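Local coordinates for protein lactate racemase (Thermoanaerobacterium thermosaccharolyticum, PDB 2YJG) that interconverts the D- and L-isomers of lactate with the help of a nickel-pincer cofactor derived from nicotinic acid mononucleotide, at residues Thr105-Gly110 / Cys195-His200. Residues are numbered along the deposited sequence; the frame is centred on the assembly and turned at random.
Sequences TGFHRG and CILANH
Gly106 and Phe107, which meet Ile196 and Leu197, form the corner of a type II' beta turn closed by the bond from His108 N to Thr105 O, 2.8 Å. Gly106 has the positive phi (50°) characteristic of the first inner position of such a turn. The contact illustrates how a tight turn can be packed on a helix through methyl and ring contacts, with polar bonds supplied from the residues around it. Ile196 reaches out with its longer branch: CG1 stands anti to its own carbonyl carbon (chi1 -64°) and the chain runs on extended, which sets the CD1 methyl over the flat face of the Gly106-Phe107 peptide. There CD1 lies 3.4 Å from Gly106 C and 3.5 Å from Phe107 N. Its shorter branch, CG2, faces Phe107 CB more loosely, at 4.3 Å. The Phe107 ring swings beyond this, because CG is anti to the backbone N (chi1 -173°), and its CE1 corner comes obliquely to Leu197 CD2 at 3.9 Å. Arg136 adds a cation-pi contact to the same ring and also donates to Phe107 O, while Pro188 and Ala191 pack on Ile196. A backbone hydrogen bond between Gly106 and Gly189 further ties the turn to the loop ahead of helix 193-198. Past the turn, His108 ND1 is hydrogen-bonded to Asp72 OD2. The arrangement is consistent with an active-site loop following strand 99-104 in the N-terminal domain of lactate racemase, bringing together the loop of His108, the probable proton donor/acceptor, and the helix leading to His200, the probable nickel ligand.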
loop_
_atom_site.group_PDB
_atom_site.type_symbol
_atom_site.label_atom_id
_atom_site.label_comp_id
_atom_site.label_asym_id
_atom_site.label_seq_id
_atom_site.Cartn_x
_atom_site.Cartn_y
_atom_site.Cartn_z
ATOM N N THR A 105 -4.986 -1.448 -16.329
ATOM C CA THR A 105 -6.340 -1.035 -15.960
ATOM C C THR A 105 -7.256 -0.915 -17.138
ATOM O O THR A 105 -8.467 -0.794 -16.953
ATOM C CB THR A 105 -6.258 0.361 -15.316
ATOM O OG1 THR A 105 -5.520 1.188 -16.228
ATOM C CG2 THR A 105 -5.473 0.302 -13.993
ATOM N N GLY A 106 -6.690 -1.024 -18.347
ATOM C CA GLY A 106 -7.403 -0.746 -19.597
ATOM C C GLY A 106 -8.090 0.599 -19.496
ATOM O O GLY A 106 -7.469 1.607 -19.211
ATOM N N PHE A 107 -9.400 0.541 -19.676
ATOM C CA PHE A 107 -10.318 1.648 -19.692
ATOM C C PHE A 107 -10.672 2.078 -18.275
ATOM O O PHE A 107 -11.191 3.159 -18.071
ATOM C CB PHE A 107 -11.599 1.106 -20.409
ATOM C CG PHE A 107 -12.643 2.131 -20.687
ATOM C CD1 PHE A 107 -12.496 3.017 -21.747
ATOM C CD2 PHE A 107 -13.802 2.179 -19.931
ATOM C CE1 PHE A 107 -13.478 3.964 -22.032
ATOM C CE2 PHE A 107 -14.811 3.143 -20.197
ATOM C CZ PHE A 107 -14.650 4.029 -21.246
ATOM N N HIS A 108 -10.415 1.222 -17.283
ATOM C CA HIS A 108 -10.968 1.435 -15.965
ATOM C C HIS A 108 -10.289 2.587 -15.221
ATOM O O HIS A 108 -9.164 3.031 -15.536
ATOM C CB HIS A 108 -10.875 0.181 -15.056
ATOM C CG HIS A 108 -11.445 -1.067 -15.648
ATOM N ND1 HIS A 108 -10.896 -2.310 -15.408
ATOM C CD2 HIS A 108 -12.497 -1.272 -16.475
ATOM C CE1 HIS A 108 -11.569 -3.222 -16.087
ATOM N NE2 HIS A 108 -12.558 -2.622 -16.727
ATOM N N ARG A 109 -10.979 3.037 -14.193
ATOM C CA ARG A 109 -10.385 3.964 -13.260
ATOM C C ARG A 109 -9.243 3.258 -12.516
ATOM O O ARG A 109 -9.263 2.040 -12.311
ATOM C CB ARG A 109 -11.425 4.444 -12.269
ATOM C CG ARG A 109 -12.138 3.302 -11.601
ATOM C CD ARG A 109 -12.125 3.422 -10.110
ATOM N NE ARG A 109 -12.685 2.192 -9.538
ATOM C CZ ARG A 109 -12.013 1.280 -8.839
ATOM N NH1 ARG A 109 -10.718 1.441 -8.561
ATOM N NH2 ARG A 109 -12.668 0.215 -8.396
ATOM N N GLY A 110 -8.261 4.039 -12.109
ATOM C CA GLY A 110 -7.104 3.513 -11.426
ATOM C C GLY A 110 -7.413 2.717 -10.178
ATOM O O GLY A 110 -8.325 3.036 -9.441
ATOM N N CYS A 195 -7.557 4.014 -28.311
ATOM C CA CYS A 195 -7.249 2.752 -28.921
ATOM C C CYS A 195 -8.177 1.671 -28.397
ATOM O O CYS A 195 -8.600 0.807 -29.143
ATOM C CB CYS A 195 -5.800 2.353 -28.670
ATOM S SG CYS A 195 -4.562 3.394 -29.536
ATOM N N ILE A 196 -8.502 1.728 -27.112
ATOM C CA ILE A 196 -9.372 0.726 -26.516
ATOM C C ILE A 196 -10.745 0.797 -27.157
ATOM O O ILE A 196 -11.305 -0.198 -27.583
ATOM C CB ILE A 196 -9.446 0.889 -24.982
ATOM C CG1 ILE A 196 -8.046 0.624 -24.367
ATOM C CG2 ILE A 196 -10.444 -0.055 -24.424
ATOM C CD1 ILE A 196 -7.894 0.921 -22.825
ATOM N N LEU A 197 -11.305 1.986 -27.224
ATOM C CA LEU A 197 -12.637 2.134 -27.795
ATOM C C LEU A 197 -12.621 1.673 -29.250
ATOM O O LEU A 197 -13.539 0.958 -29.684
ATOM C CB LEU A 197 -13.078 3.605 -27.648
ATOM C CG LEU A 197 -13.426 4.046 -26.260
ATOM C CD1 LEU A 197 -13.695 5.549 -26.079
ATOM C CD2 LEU A 197 -14.688 3.329 -25.736
ATOM N N ALA A 198 -11.596 1.992 -30.013
ATOM C CA ALA A 198 -11.514 1.599 -31.454
ATOM C C ALA A 198 -11.495 0.081 -31.610
ATOM O O ALA A 198 -12.052 -0.461 -32.555
ATOM C CB ALA A 198 -10.268 2.203 -32.156
ATOM N N ASN A 199 -10.895 -0.600 -30.633
ATOM C CA ASN A 199 -10.798 -2.046 -30.609
ATOM C C ASN A 199 -12.186 -2.688 -30.286
ATOM O O ASN A 199 -12.351 -3.911 -30.394
ATOM C CB ASN A 199 -9.672 -2.472 -29.659
ATOM C CG ASN A 199 -9.318 -3.948 -29.758
ATOM O OD1 ASN A 199 -9.433 -4.653 -28.751
ATOM N ND2 ASN A 199 -8.926 -4.422 -30.942
ATOM N N HIS A 200 -13.194 -1.878 -29.957
ATOM C CA HIS A 200 -14.551 -2.371 -29.719
ATOM C C HIS A 200 -15.532 -1.829 -30.797
ATOM O O HIS A 200 -16.771 -1.878 -30.600
ATOM C CB HIS A 200 -15.038 -1.947 -28.344
ATOM C CG HIS A 200 -14.264 -2.518 -27.204
ATOM N ND1 HIS A 200 -14.759 -3.520 -26.386
ATOM C CD2 HIS A 200 -13.071 -2.171 -26.684
ATOM C CE1 HIS A 200 -13.891 -3.773 -25.421
ATOM N NE2 HIS A 200 -12.842 -2.996 -25.596
#